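Uronate dehydrogenase (Agrobacterium tumefaciens, PDB 3RFX) catalyses the NAD-dependent oxidation of uronic acids such as galacturonate and glucuronate to aldaric acid lactones. Local coordinates at residues 75-83 and 133-141; 112-122 and 249-259. The protein carries 1 engineered substitution. All coordinates share one frame; numbering follows the deposited sequence.

Contact 1 (75-83 and 133-141). Engineered in segment 133-141: Ala136 (natural residue Tyr). With NAD (nicotinamide-adenine-dinucleotide), chain D.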
loop_
_atom_site.group_PDB
_atom_site.type_symbol
_atom_site.label_atom_id
_atom_site.label_comp_id
_atom_site.label_asym_id
_atom_site.label_seq_id
_atom_site.Cartn_x
_atom_site.Cartn_y
_atom_site.Cartn_z
ATOM N N SER A 75 -4.560 -34.590 -1.518
ATOM C CA SER A 75 -4.625 -33.477 -2.461
ATOM C C SER A 75 -6.058 -33.013 -2.732
ATOM O O SER A 75 -6.285 -31.891 -3.198
ATOM C CB SER A 75 -3.981 -33.906 -3.780
ATOM O OG SER A 75 -4.531 -35.146 -4.222
ATOM N N VAL A 76 -7.017 -33.890 -2.461
ATOM C CA VAL A 76 -8.424 -33.570 -2.675
ATOM C C VAL A 76 -9.151 -33.572 -1.344
ATOM O O VAL A 76 -8.598 -34.009 -0.331
ATOM C CB VAL A 76 -9.094 -34.582 -3.612
ATOM C CG1 VAL A 76 -8.382 -34.604 -4.956
ATOM C CG2 VAL A 76 -9.101 -35.968 -2.976
ATOM N N GLU A 77 -10.392 -33.091 -1.337
ATOM C CA GLU A 77 -11.138 -33.002 -0.091
ATOM C C GLU A 77 -11.515 -34.396 0.400
ATOM O O GLU A 77 -12.074 -35.197 -0.349
ATOM C CB GLU A 77 -12.373 -32.109 -0.246
ATOM C CG GLU A 77 -13.085 -31.784 1.063
ATOM C CD GLU A 77 -12.297 -30.843 1.974
ATOM O OE1 GLU A 77 -11.188 -30.416 1.575
ATOM O OE2 GLU A 77 -12.806 -30.513 3.074
ATOM N N LYS A 78 -11.189 -34.677 1.660
ATOM C CA LYS A 78 -11.453 -35.977 2.268
ATOM C C LYS A 78 -11.855 -35.747 3.705
ATOM O O LYS A 78 -11.804 -34.613 4.184
ATOM C CB LYS A 78 -10.206 -36.866 2.217
ATOM C CG LYS A 78 -9.815 -37.290 0.825
ATOM C CD LYS A 78 -9.078 -38.618 0.852
ATOM C CE LYS A 78 -8.811 -39.148 -0.555
ATOM N NZ LYS A 78 -10.065 -39.508 -1.265
ATOM N N PRO A 79 -12.286 -36.814 4.396
ATOM C CA PRO A 79 -12.610 -36.689 5.817
ATOM C C PRO A 79 -11.381 -36.292 6.635
ATOM O O PRO A 79 -10.243 -36.570 6.245
ATOM C CB PRO A 79 -13.067 -38.103 6.198
ATOM C CG PRO A 79 -13.597 -38.672 4.914
ATOM C CD PRO A 79 -12.677 -38.131 3.854
ATOM N N PHE A 80 -11.636 -35.650 7.766
ATOM C CA PHE A 80 -10.589 -35.120 8.627
ATOM C C PHE A 80 -9.557 -36.168 9.027
ATOM O O PHE A 80 -8.359 -35.902 8.994
ATOM C CB PHE A 80 -11.216 -34.495 9.876
ATOM C CG PHE A 80 -10.217 -33.867 10.809
ATOM C CD1 PHE A 80 -9.537 -32.718 10.443
ATOM C CD2 PHE A 80 -9.964 -34.425 12.051
ATOM C CE1 PHE A 80 -8.613 -32.135 11.301
ATOM C CE2 PHE A 80 -9.045 -33.847 12.913
ATOM C CZ PHE A 80 -8.372 -32.701 12.534
ATOM N N GLU A 81 -10.015 -37.361 9.397
ATOM C CA GLU A 81 -9.098 -38.402 9.868
ATOM C C GLU A 81 -7.952 -38.661 8.892
ATOM O O GLU A 81 -6.790 -38.757 9.292
ATOM C CB GLU A 81 -9.848 -39.705 10.170
ATOM C CG GLU A 81 -10.806 -39.625 11.359
ATOM C CD GLU A 81 -12.153 -38.979 11.021
ATOM O OE1 GLU A 81 -12.363 -38.558 9.858
ATOM O OE2 GLU A 81 -13.009 -38.901 11.932
ATOM N N GLN A 82 -8.271 -38.771 7.607
ATOM C CA GLN A 82 -7.253 -39.048 6.604
ATOM C C GLN A 82 -6.322 -37.849 6.376
ATOM O O GLN A 82 -5.132 -38.020 6.115
ATOM C CB GLN A 82 -7.912 -39.437 5.282
ATOM C CG GLN A 82 -8.917 -40.572 5.413
ATOM C CD GLN A 82 -9.593 -40.891 4.100
ATOM O OE1 GLN A 82 -8.999 -40.738 3.028
ATOM N NE2 GLN A 82 -10.843 -41.341 4.173
ATOM N N ILE A 83 -6.888 -36.647 6.426
ATOM C CA ILE A 83 -6.123 -35.409 6.245
ATOM C C ILE A 83 -5.151 -35.250 7.409
ATOM O O ILE A 83 -3.976 -34.939 7.218
ATOM C CB ILE A 83 -7.052 -34.186 6.249
ATOM C CG1 ILE A 83 -8.099 -34.298 5.145
ATOM C CG2 ILE A 83 -6.253 -32.880 6.093
ATOM C CD1 ILE A 83 -7.610 -33.887 3.820
ATOM N N ASP A 133 -10.588 -23.449 1.229
ATOM C CA ASP A 133 -11.925 -23.817 0.753
ATOM C C ASP A 133 -12.427 -25.161 1.274
ATOM O O ASP A 133 -13.476 -25.637 0.851
ATOM C CB ASP A 133 -12.003 -23.755 -0.775
ATOM C CG ASP A 133 -10.983 -24.638 -1.455
ATOM O OD1 ASP A 133 -10.562 -25.654 -0.862
ATOM O OD2 ASP A 133 -10.605 -24.323 -2.603
ATOM N N GLY A 134 -11.681 -25.755 2.202
ATOM C CA GLY A 134 -12.095 -26.982 2.867
ATOM C C GLY A 134 -10.985 -27.469 3.787
ATOM O O GLY A 134 -10.006 -26.751 4.004
ATOM N N LEU A 135 -11.116 -28.680 4.325
ATOM C CA LEU A 135 -10.091 -29.223 5.226
ATOM C C LEU A 135 -8.752 -29.448 4.529
ATOM O O LEU A 135 -7.690 -29.313 5.150
ATOM C CB LEU A 135 -10.558 -30.535 5.864
ATOM C CG LEU A 135 -11.821 -30.447 6.716
ATOM C CD1 LEU A 135 -12.260 -31.854 7.128
ATOM C CD2 LEU A 135 -11.621 -29.561 7.939
ATOM N N ALA A 136 -8.792 -29.810 3.254
ATOM C CA ALA A 136 -7.552 -29.999 2.513
ATOM C C ALA A 136 -6.765 -28.690 2.437
ATOM O O ALA A 136 -5.567 -28.666 2.734
ATOM C CB ALA A 136 -7.808 -30.563 1.131
ATOM N N GLY A 137 -7.435 -27.602 2.059
ATOM C CA GLY A 137 -6.794 -26.290 2.061
ATOM C C GLY A 137 -6.270 -25.884 3.433
ATOM O O GLY A 137 -5.140 -25.383 3.564
ATOM N N VAL A 138 -7.085 -26.087 4.466
ATOM C CA VAL A 138 -6.666 -25.762 5.832
ATOM C C VAL A 138 -5.392 -26.529 6.183
ATOM O O VAL A 138 -4.472 -25.984 6.799
ATOM C CB VAL A 138 -7.776 -26.099 6.865
ATOM C CG1 VAL A 138 -7.253 -25.983 8.308
ATOM C CG2 VAL A 138 -8.996 -25.199 6.667
ATOM N N SER A 139 -5.326 -27.798 5.781
ATOM C CA SER A 139 -4.160 -28.617 6.106
ATOM C C SER A 139 -2.928 -28.188 5.314
ATOM O O SER A 139 -1.798 -28.309 5.799
ATOM C CB SER A 139 -4.443 -30.111 5.905
ATOM O OG SER A 139 -4.384 -30.460 4.540
ATOM N N LYS A 140 -3.130 -27.665 4.106
ATOM C CA LYS A 140 -1.993 -27.143 3.350
ATOM C C LYS A 140 -1.472 -25.846 3.992
ATOM O O LYS A 140 -0.259 -25.601 4.009
ATOM C CB LYS A 140 -2.335 -26.965 1.865
ATOM C CG LYS A 140 -2.579 -28.299 1.104
ATOM C CD LYS A 140 -1.314 -29.172 1.073
ATOM C CE LYS A 140 -1.470 -30.398 0.150
ATOM N NZ LYS A 140 -0.204 -31.193 0.049
ATOM N N CYS A 141 -2.384 -25.042 4.540
ATOM C CA CYS A 141 -2.006 -23.894 5.365
ATOM C C CYS A 141 -1.170 -24.342 6.570
ATOM O O CYS A 141 -0.189 -23.688 6.932
ATOM C CB CYS A 141 -3.232 -23.147 5.870
ATOM S SG CYS A 141 -4.123 -22.209 4.576
HETATM P PA NAD D . -2.226 -37.802 -5.612
HETATM O O1A NAD D . -3.596 -37.822 -4.567
HETATM O O2A NAD D . -2.476 -38.167 -7.248
HETATM O O5B NAD D . -0.689 -38.221 -4.942
HETATM C C5B NAD D . -0.658 -38.317 -3.562
HETATM C C4B NAD D . 0.193 -39.465 -3.015
HETATM O O4B NAD D . 0.487 -39.337 -1.631
HETATM C C3B NAD D . -0.394 -40.786 -3.252
HETATM O O3B NAD D . 0.182 -41.598 -4.212
HETATM C C2B NAD D . -0.775 -41.292 -1.924
HETATM O O2B NAD D . -0.837 -42.702 -1.752
HETATM C C1B NAD D . 0.173 -40.575 -1.027
HETATM N N9A NAD D . -0.231 -40.470 0.349
HETATM C C8A NAD D . -1.494 -40.076 0.843
HETATM N N7A NAD D . -1.458 -40.220 2.212
HETATM C C5A NAD D . -0.189 -40.730 2.563
HETATM C C6A NAD D . 0.379 -41.062 3.805
HETATM N N6A NAD D . -0.388 -40.921 4.994
HETATM N N1A NAD D . 1.676 -41.544 3.849
HETATM C C2A NAD D . 2.418 -41.703 2.699
HETATM N N3A NAD D . 1.848 -41.358 1.429
HETATM C C4A NAD D . 0.561 -40.885 1.400
HETATM O O3 NAD D . -1.969 -36.265 -5.606
HETATM P PN NAD D . -1.351 -35.428 -6.812
HETATM O O1N NAD D . -0.299 -36.234 -7.554
HETATM O O2N NAD D . -2.435 -34.997 -7.792
HETATM O O5D NAD D . -0.666 -34.147 -6.190
HETATM O O HOH W 1 -9.985 -27.917 0.597
#

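Contact 2 (112-122 and 249-259)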
loop_
_atom_site.group_PDB
_atom_site.type_symbol
_atom_site.label_atom_id
_atom_site.label_comp_id
_atom_site.label_asym_id
_atom_site.label_seq_id
_atom_site.Cartn_x
_atom_site.Cartn_y
_atom_site.Cartn_z
ATOM N N ASN A 112 -3.476 -24.249 -4.358
ATOM C CA ASN A 112 -4.359 -23.101 -4.537
ATOM C C ASN A 112 -5.526 -23.147 -3.554
ATOM O O ASN A 112 -6.153 -22.125 -3.274
ATOM C CB ASN A 112 -4.895 -23.044 -5.978
ATOM C CG ASN A 112 -5.840 -24.203 -6.295
ATOM O OD1 ASN A 112 -7.039 -24.125 -6.034
ATOM N ND2 ASN A 112 -5.296 -25.284 -6.835
ATOM N N HIS A 113 -5.835 -24.330 -3.026
ATOM C CA HIS A 113 -6.975 -24.440 -2.119
ATOM C C HIS A 113 -6.791 -23.712 -0.788
ATOM O O HIS A 113 -7.751 -23.527 -0.042
ATOM C CB HIS A 113 -7.413 -25.897 -1.964
ATOM C CG HIS A 113 -7.857 -26.490 -3.262
ATOM N ND1 HIS A 113 -8.972 -26.034 -3.932
ATOM C CD2 HIS A 113 -7.304 -27.442 -4.048
ATOM C CE1 HIS A 113 -9.100 -26.698 -5.068
ATOM N NE2 HIS A 113 -8.104 -27.562 -5.160
ATOM N N THR A 114 -5.568 -23.262 -0.516
ATOM C CA THR A 114 -5.326 -22.388 0.631
ATOM C C THR A 114 -5.999 -21.020 0.473
ATOM O O THR A 114 -6.192 -20.303 1.453
ATOM C CB THR A 114 -3.818 -22.132 0.836
ATOM O OG1 THR A 114 -3.266 -21.569 -0.361
ATOM C CG2 THR A 114 -3.084 -23.440 1.163
ATOM N N ILE A 115 -6.316 -20.653 -0.768
ATOM C CA ILE A 115 -6.914 -19.354 -1.066
ATOM C C ILE A 115 -8.161 -19.525 -1.938
ATOM O O ILE A 115 -8.585 -18.605 -2.642
ATOM C CB ILE A 115 -5.879 -18.375 -1.715
ATOM C CG1 ILE A 115 -5.115 -19.021 -2.885
ATOM C CG2 ILE A 115 -4.841 -17.948 -0.645
ATOM C CD1 ILE A 115 -5.876 -19.110 -4.230
ATOM N N GLY A 116 -8.757 -20.711 -1.868
ATOM C CA GLY A 116 -9.846 -21.064 -2.765
ATOM C C GLY A 116 -11.083 -20.183 -2.736
ATOM O O GLY A 116 -11.807 -20.118 -3.736
ATOM N N TYR A 117 -11.359 -19.518 -1.618
ATOM C CA TYR A 117 -12.558 -18.668 -1.544
ATOM C C TYR A 117 -12.422 -17.266 -2.147
ATOM O O TYR A 117 -13.409 -16.526 -2.205
ATOM C CB TYR A 117 -13.129 -18.586 -0.113
ATOM C CG TYR A 117 -14.152 -19.674 0.179
ATOM C CD1 TYR A 117 -15.449 -19.592 -0.332
ATOM C CD2 TYR A 117 -13.818 -20.787 0.937
ATOM C CE1 TYR A 117 -16.390 -20.591 -0.079
ATOM C CE2 TYR A 117 -14.757 -21.791 1.208
ATOM C CZ TYR A 117 -16.036 -21.685 0.691
ATOM O OH TYR A 117 -16.963 -22.680 0.939
ATOM N N TYR A 118 -11.226 -16.883 -2.595
ATOM C CA TYR A 118 -11.095 -15.600 -3.299
ATOM C C TYR A 118 -11.798 -15.680 -4.648
ATOM O O TYR A 118 -11.773 -16.725 -5.296
ATOM C CB TYR A 118 -9.626 -15.219 -3.521
ATOM C CG TYR A 118 -8.937 -14.681 -2.283
ATOM C CD1 TYR A 118 -9.071 -13.345 -1.917
ATOM C CD2 TYR A 118 -8.146 -15.509 -1.487
ATOM C CE1 TYR A 118 -8.444 -12.839 -0.786
ATOM C CE2 TYR A 118 -7.503 -15.010 -0.352
ATOM C CZ TYR A 118 -7.662 -13.679 -0.008
ATOM O OH TYR A 118 -7.033 -13.176 1.109
ATOM N N PRO A 119 -12.422 -14.572 -5.082
ATOM C CA PRO A 119 -13.057 -14.504 -6.406
ATOM C C PRO A 119 -11.986 -14.568 -7.483
ATOM O O PRO A 119 -10.863 -14.117 -7.250
ATOM C CB PRO A 119 -13.699 -13.110 -6.438
ATOM C CG PRO A 119 -13.583 -12.562 -5.060
ATOM C CD PRO A 119 -12.493 -13.297 -4.349
ATOM N N GLN A 120 -12.329 -15.094 -8.649
ATOM C CA GLN A 120 -11.372 -15.199 -9.746
ATOM C C GLN A 120 -10.988 -13.837 -10.312
ATOM O O GLN A 120 -9.994 -13.720 -11.024
ATOM C CB GLN A 120 -11.923 -16.113 -10.850
ATOM C CG GLN A 120 -12.129 -17.534 -10.356
ATOM C CD GLN A 120 -12.488 -18.511 -11.456
ATOM O OE1 GLN A 120 -12.615 -18.145 -12.635
ATOM N NE2 GLN A 120 -12.658 -19.771 -11.074
ATOM N N THR A 121 -11.766 -12.809 -9.980
ATOM C CA THR A 121 -11.517 -11.465 -10.491
ATOM C C THR A 121 -10.426 -10.725 -9.711
ATOM O O THR A 121 -10.009 -9.633 -10.097
ATOM C CB THR A 121 -12.801 -10.623 -10.455
ATOM O OG1 THR A 121 -13.362 -10.684 -9.139
ATOM C CG2 THR A 121 -13.824 -11.180 -11.448
ATOM N N GLU A 122 -9.975 -11.312 -8.609
ATOM C CA GLU A 122 -9.009 -10.638 -7.744
ATOM C C GLU A 122 -7.592 -11.187 -7.954
ATOM O O GLU A 122 -7.368 -12.387 -7.846
ATOM C CB GLU A 122 -9.427 -10.787 -6.279
ATOM C CG GLU A 122 -8.514 -10.031 -5.313
ATOM C CD GLU A 122 -9.035 -10.028 -3.881
ATOM O OE1 GLU A 122 -10.157 -10.532 -3.639
ATOM O OE2 GLU A 122 -8.313 -9.515 -2.999
ATOM N N ALA A 249 -19.272 -22.438 -9.619
ATOM C CA ALA A 249 -18.086 -22.182 -8.802
ATOM C C ALA A 249 -16.814 -22.256 -9.647
ATOM O O ALA A 249 -15.827 -21.563 -9.371
ATOM C CB ALA A 249 -18.013 -23.175 -7.637
ATOM N N LEU A 250 -16.848 -23.100 -10.676
ATOM C CA LEU A 250 -15.737 -23.245 -11.613
ATOM C C LEU A 250 -15.226 -21.920 -12.189
ATOM O O LEU A 250 -14.041 -21.800 -12.508
ATOM C CB LEU A 250 -16.121 -24.163 -12.780
ATOM C CG LEU A 250 -15.040 -24.347 -13.856
ATOM C CD1 LEU A 250 -13.941 -25.285 -13.370
ATOM C CD2 LEU A 250 -15.647 -24.866 -15.159
ATOM N N VAL A 251 -16.115 -20.940 -12.344
ATOM C CA VAL A 251 -15.696 -19.629 -12.831
ATOM C C VAL A 251 -15.905 -18.486 -11.827
ATOM O O VAL A 251 -15.764 -17.320 -12.186
ATOM C CB VAL A 251 -16.383 -19.275 -14.156
ATOM C CG1 VAL A 251 -15.936 -20.255 -15.263
ATOM C CG2 VAL A 251 -17.910 -19.288 -13.990
ATOM N N ARG A 252 -16.232 -18.810 -10.581
ATOM C CA ARG A 252 -16.473 -17.768 -9.579
ATOM C C ARG A 252 -15.407 -17.702 -8.486
ATOM O O ARG A 252 -15.104 -16.621 -7.971
ATOM C CB ARG A 252 -17.846 -17.950 -8.932
ATOM C CG ARG A 252 -19.005 -17.543 -9.854
ATOM C CD ARG A 252 -20.337 -17.935 -9.232
ATOM N NE ARG A 252 -20.480 -17.399 -7.876
ATOM C CZ ARG A 252 -21.423 -17.770 -7.010
ATOM N NH1 ARG A 252 -22.328 -18.682 -7.348
ATOM N NH2 ARG A 252 -21.458 -17.228 -5.804
ATOM N N PHE A 253 -14.856 -18.860 -8.141
ATOM C CA PHE A 253 -13.928 -18.974 -7.019
ATOM C C PHE A 253 -12.617 -19.581 -7.456
ATOM O O PHE A 253 -12.586 -20.488 -8.291
ATOM C CB PHE A 253 -14.540 -19.810 -5.895
ATOM C CG PHE A 253 -15.772 -19.198 -5.303
ATOM C CD1 PHE A 253 -15.674 -18.205 -4.343
ATOM C CD2 PHE A 253 -17.030 -19.598 -5.728
ATOM C CE1 PHE A 253 -16.811 -17.632 -3.794
ATOM C CE2 PHE A 253 -18.167 -19.029 -5.185
ATOM C CZ PHE A 253 -18.058 -18.043 -4.223
ATOM N N GLN A 254 -11.520 -19.089 -6.885
ATOM C CA GLN A 254 -10.208 -19.580 -7.294
ATOM C C GLN A 254 -10.013 -21.075 -7.007
ATOM O O GLN A 254 -9.306 -21.767 -7.747
ATOM C CB GLN A 254 -9.099 -18.709 -6.684
ATOM C CG GLN A 254 -9.199 -17.282 -7.226
ATOM C CD GLN A 254 -7.942 -16.466 -7.023
ATOM O OE1 GLN A 254 -6.864 -17.018 -6.804
ATOM N NE2 GLN A 254 -8.074 -15.144 -7.115
ATOM N N GLY A 255 -10.681 -21.569 -5.971
ATOM C CA GLY A 255 -10.673 -22.986 -5.644
ATOM C C GLY A 255 -11.648 -23.813 -6.474
ATOM O O GLY A 255 -11.727 -25.036 -6.324
ATOM N N GLY A 256 -12.383 -23.162 -7.368
ATOM C CA GLY A 256 -13.328 -23.882 -8.211
ATOM C C GLY A 256 -14.378 -24.621 -7.399
ATOM O O GLY A 256 -14.836 -24.120 -6.371
ATOM N N THR A 257 -14.763 -25.815 -7.847
ATOM C CA THR A 257 -15.841 -26.552 -7.174
ATOM C C THR A 257 -15.529 -26.998 -5.735
ATOM O O THR A 257 -16.424 -27.440 -5.019
ATOM C CB THR A 257 -16.329 -27.760 -8.011
ATOM O OG1 THR A 257 -15.259 -28.691 -8.179
ATOM C CG2 THR A 257 -16.807 -27.293 -9.384
ATOM N N PHE A 258 -14.278 -26.862 -5.287
ATOM C CA PHE A 258 -13.967 -27.194 -3.888
ATOM C C PHE A 258 -14.805 -26.391 -2.902
ATOM O O PHE A 258 -15.094 -26.875 -1.804
ATOM C CB PHE A 258 -12.466 -27.020 -3.559
ATOM C CG PHE A 258 -11.620 -28.248 -3.830
ATOM C CD1 PHE A 258 -10.731 -28.719 -2.871
ATOM C CD2 PHE A 258 -11.697 -28.916 -5.044
ATOM C CE1 PHE A 258 -9.938 -29.835 -3.116
ATOM C CE2 PHE A 258 -10.911 -30.034 -5.294
ATOM C CZ PHE A 258 -10.027 -30.494 -4.326
ATOM N N VAL A 259 -15.189 -25.162 -3.252
ATOM C CA VAL A 259 -16.027 -24.397 -2.330
ATOM C C VAL A 259 -17.385 -25.083 -2.094
ATOM O O VAL A 259 -18.014 -24.898 -1.043
ATOM C CB VAL A 259 -16.261 -22.939 -2.786
ATOM C CG1 VAL A 259 -14.929 -22.210 -2.983
ATOM C CG2 VAL A 259 -17.111 -22.901 -4.070
HETATM O O HOH W 2 -12.280 -19.798 -14.715
HETATM O O HOH W 3 -14.959 -14.563 -10.057
#

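Contact 1 (75-83 and 133-141)
The N-terminal end of helix 135-154 forms this contact: the carboxylate of Glu77 binds the backbone N-H groups of Leu135 and Ala136, just after the N-cap residue Gly134. Glu77 OE2 offers its syn lone pair to Leu135 N at 2.8 Å. Glu77 OE1, also met on its syn side but 27° out of the carboxylate plane, takes Ala136 N at 3.0 Å in a straighter bond. Glu77 CG stands anti to the backbone N and the chain then bends at chi2 (70°), which turns the carboxylate onto the helix end. Two bonds fix its rotation, and the helix dipole would probably favour its negative charge. Water 1 extends the grip, donating to Glu77 OE1 (2.9 Å) and Asp133 OD1 while accepting from Gly137 N. Beside the carboxylate, Leu135 CD1 lies 4.0 Å from Phe80 CB, at the edge of the Phe80 ring; that ring stacks on Tyr92 of the second subunit. On the next turn Ile83 CG2 presses on Ser139 CB at 3.3 Å, tighter than usual carbon packing. Ser139 OG donates to Ala136 O (2.8 Å), an oxygen that also takes Lys140 N, and is bonded to Asn87 of helix 80-100. At the far end of 75-83, Ser75 OG sits 2.9 Å from O1A of the NAD. Ala136 is engineered from Tyr; with Lys140 one turn on, the natural residue forms the Tyr-X-X-X-Lys motif of short-chain dehydrogenases, here at the first turn of its helix in a Rossmann fold.

Contact 2 (112-122 and 249-259)
Gln120, its CG beside the backbone N and its chain extended beyond (chi2 -172°), runs alongside Val251 to place its amide between Leu250 O and Phe253 O, and Gln254, extended likewise (chi2 -163°), reaches back across 119-122. The two glutamines thus tie the loops in both directions. Gln120 NE2 donates twice, to Phe253 O at 2.9 Å and to Leu250 O at 2.8 Å, approaching each oxygen from above its carbonyl plane. Gly256 N meets Phe253 O from the opposite face, and water 2 donates to Gln120 OE1. Gln254 NE2 bonds Pro119 O at 3.0 Å, with that oxygen lying in the amide plane, while its OE1 is bonded to Trp214. Backbone bonds join the same loops: Gly255 N to Gly116 O (2.9 Å), Gln254 N to Tyr118 O, and Gln120 N to Arg252 O, around a single bridge of Pro119 with Phe253. Gly116 and Gly255 bring their CA atoms to 3.6 Å. Next to them the His113 ring stacks face to face on Phe258, centroids 3.6 Å apart and planes 12° from parallel; Asn112 OD1 lies over the other face of His113; Gly255 O is in the ring plane beside CE1, while ND1 is hydrogen-bonded to Asp133. Tyr117 turns an edge toward the face of Phe253 in an offset edge-to-face pair, and receives Val259 CG1 over one face, a CH-pi contact 3.7 Å from the ring centroid. Segment 249-259, a loop following helix 234-238, is thereby fastened to the loop leaving strand 105-111; Asn112 is bonded to Ile163 at the end of strand 158-163, and Thr114 packs on helix 135-154.

In the fold
The two contacts, with centres about 15 Å apart, meet at Asp133. Asp133 OD2 lies 2.7 Å from His113 ND1 of contact 2, a probable hydrogen bond. Asp133 OD2 packs 3.3 Å from Gly255 CA and 3.4 Å from Phe258 CB; its OD1 accepts from the water that also donates to Glu77 OE1. One carboxylate thus couples the stacked His113 ring to the start of helix 135-154. Along the chain, 112-122 falls between 75-83 and 133-141. Contact 1 reaches the NAD phosphates, whereas the Phe258 side chain is about 9 Å from the modelled part of the NAD, which ends at O5D, short of the nicotinamide. Both touch the second subunit, whose Lys153 bonds Asp133 O and Val259 O.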